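Local coordinates for GPI-anchored protein LLG1 (Arabidopsis thaliana, PDB 6A5D) that probably serves as a membrane-tethered co-receptor that helps a receptor kinase perceive RALF peptides at the plant cell surface, at residues G86-P89 and P90-A94. Residues are numbered along the deposited sequence; the frame is centred on the assembly and turned at random.
Sequences GKYP and PGLFA
Phe93 drives the CE2-CZ edge of its ring into one face of Tyr88, a T-shaped pair with centroids 4.8 Å apart and planes at 82°. Phe93 CZ lies over the middle of the phenol ring, and Phe93 CE2 comes within 3.5 Å of Tyr88 CD2. Tyr88 CG stands anti to its own carbonyl carbon (chi1 -65°), which places the ring between this edge and Gly86 O, which lies over the opposite face. This buried half is tight: the side chains of Ile82 and Ile38 touch both Tyr88 and Phe93, and Tyr88 OH is hydrogen-bonded to Cys42 O. A leucine in place of Tyr88 would probably leave Phe93 without its aromatic face and Cys42 O without this hydroxyl. The outer half is looser. Leu92 CD2 meets Tyr88 CD1 obliquely at 3.7 Å and Pro89 CD at 4.0 Å, while the rings of Pro89 and Pro90 lie toward solvent. There the backbone hydrogen bond from Leu92 N to Pro89 O (3.2 Å) closes a type II beta turn. Its third residue, Gly91, has a positive phi at which a CB would jam against Pro90 O; it is also the N-cap of helix 92-99, into which the turn leads from helix 74-86.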
ATOM      1  N   GLY A  86      -4.429  -5.350  -8.917  1.00 11.78           N
ATOM      2  CA  GLY A  86      -4.399  -6.594  -8.174  1.00 13.29           C
ATOM      3  C   GLY A  86      -5.764  -7.185  -7.891  1.00 12.45           C
ATOM      4  O   GLY A  86      -5.869  -8.292  -7.347  1.00 13.36           O
ATOM      5  N   LYS A  87      -6.814  -6.449  -8.251  1.00 11.66           N
ATOM      6  CA  LYS A  87      -8.195  -6.846  -7.970  1.00 13.33           C
ATOM      7  C   LYS A  87      -8.420  -7.077  -6.479  1.00 12.37           C
ATOM      8  O   LYS A  87      -9.003  -8.074  -6.062  1.00 12.26           O
ATOM      9  CB  LYS A  87      -8.645  -8.039  -8.812  1.00 13.70           C
ATOM     10  CG  LYS A  87      -8.587  -7.753 -10.293  1.00 15.48           C
ATOM     11  CD  LYS A  87      -7.283  -8.272 -10.874  1.00 26.21           C
ATOM     12  CE  LYS A  87      -7.390  -8.511 -12.375  1.00 25.84           C
ATOM     13  NZ  LYS A  87      -6.503  -9.635 -12.797  1.00 25.66           N
ATOM     14  N   TYR A  88      -7.932  -6.123  -5.658  1.00 10.43           N
ATOM     15  CA  TYR A  88      -8.025  -6.279  -4.210  1.00 10.29           C
ATOM     16  C   TYR A  88      -9.181  -5.461  -3.657  1.00 11.61           C
ATOM     17  O   TYR A  88      -9.448  -4.356  -4.138  1.00 11.86           O
ATOM     18  CB  TYR A  88      -6.740  -5.781  -3.547  1.00  9.88           C
ATOM     19  CG  TYR A  88      -5.516  -6.591  -3.889  1.00 10.63           C
ATOM     20  CD1 TYR A  88      -5.427  -7.928  -3.536  1.00 10.72           C
ATOM     21  CD2 TYR A  88      -4.436  -6.010  -4.559  1.00 10.17           C
ATOM     22  CE1 TYR A  88      -4.300  -8.681  -3.862  1.00 10.12           C
ATOM     23  CE2 TYR A  88      -3.309  -6.753  -4.885  1.00 11.24           C
ATOM     24  CZ  TYR A  88      -3.250  -8.082  -4.531  1.00 11.50           C
ATOM     25  OH  TYR A  88      -2.139  -8.831  -4.832  1.00  9.99           O
ATOM     26  N   PRO A  89      -9.861  -5.976  -2.637  1.00 10.75           N
ATOM     27  CA  PRO A  89     -10.886  -5.189  -1.960  1.00 12.18           C
ATOM     28  C   PRO A  89     -10.283  -3.928  -1.370  1.00 11.63           C
ATOM     29  O   PRO A  89      -9.161  -3.954  -0.841  1.00 10.24           O
ATOM     30  CB  PRO A  89     -11.361  -6.128  -0.839  1.00 12.32           C
ATOM     31  CG  PRO A  89     -11.027  -7.506  -1.333  1.00 12.26           C
ATOM     32  CD  PRO A  89      -9.760  -7.357  -2.131  1.00 10.53           C
ATOM     33  N   PRO A  90     -10.996  -2.805  -1.429  1.00 11.60           N
ATOM     34  CA  PRO A  90     -10.480  -1.579  -0.812  1.00 12.43           C
ATOM     35  C   PRO A  90     -10.325  -1.776   0.689  1.00 12.89           C
ATOM     36  O   PRO A  90     -11.181  -2.364   1.347  1.00 13.02           O
ATOM     37  CB  PRO A  90     -11.556  -0.534  -1.132  1.00 14.06           C
ATOM     38  CG  PRO A  90     -12.815  -1.345  -1.350  1.00 16.83           C
ATOM     39  CD  PRO A  90     -12.344  -2.626  -1.998  1.00 15.46           C
ATOM     40  N   GLY A  91      -9.208  -1.285   1.221  1.00 11.34           N
ATOM     41  CA  GLY A  91      -8.892  -1.432   2.621  1.00 11.36           C
ATOM     42  C   GLY A  91      -8.275  -2.760   3.022  1.00 12.04           C
ATOM     43  O   GLY A  91      -7.941  -2.931   4.204  1.00 12.52           O
ATOM     44  N   LEU A  92      -8.099  -3.648   2.135  1.00  9.96           N
ATOM     45  CA  LEU A  92      -7.534  -4.961   2.461  1.00 10.00           C
ATOM     46  C   LEU A  92      -6.198  -4.823   3.193  1.00 10.16           C
ATOM     47  O   LEU A  92      -6.022  -5.346   4.297  1.00 10.53           O
ATOM     48  CB  LEU A  92      -7.354  -5.797   1.192  1.00 30.00           C
ATOM     49  CG  LEU A  92      -6.705  -7.173   1.373  1.00 30.00           C
ATOM     50  CD1 LEU A  92      -7.571  -8.062   2.251  1.00 30.00           C
ATOM     51  CD2 LEU A  92      -6.448  -7.828   0.026  1.00 30.00           C
ATOM     52  N   PHE A  93      -5.243  -4.106   2.551  1.00 10.33           N
ATOM     53  CA  PHE A  93      -3.901  -4.013   3.119  1.00  9.50           C
ATOM     54  C   PHE A  93      -3.898  -3.220   4.410  1.00 11.44           C
ATOM     55  O   PHE A  93      -3.227  -3.601   5.375  1.00  8.10           O
ATOM     56  CB  PHE A  93      -2.933  -3.427   2.090  1.00 10.18           C
ATOM     57  CG  PHE A  93      -2.820  -4.277   0.882  1.00  9.51           C
ATOM     58  CD1 PHE A  93      -2.058  -5.429   0.913  1.00 10.88           C
ATOM     59  CD2 PHE A  93      -3.547  -3.994  -0.253  1.00 10.33           C
ATOM     60  CE1 PHE A  93      -1.988  -6.265  -0.192  1.00  9.68           C
ATOM     61  CE2 PHE A  93      -3.484  -4.819  -1.366  1.00 10.57           C
ATOM     62  CZ  PHE A  93      -2.716  -5.966  -1.335  1.00 11.20           C
ATOM     63  N   ALA A  94      -4.655  -2.124   4.456  1.00  9.84           N
ATOM     64  CA  ALA A  94      -4.797  -1.386   5.703  1.00 10.93           C
ATOM     65  C   ALA A  94      -5.313  -2.290   6.819  1.00 10.92           C
ATOM     66  O   ALA A  94      -4.766  -2.301   7.931  1.00 12.11           O
ATOM     67  CB  ALA A  94      -5.746  -0.209   5.488  1.00 14.33           C
TER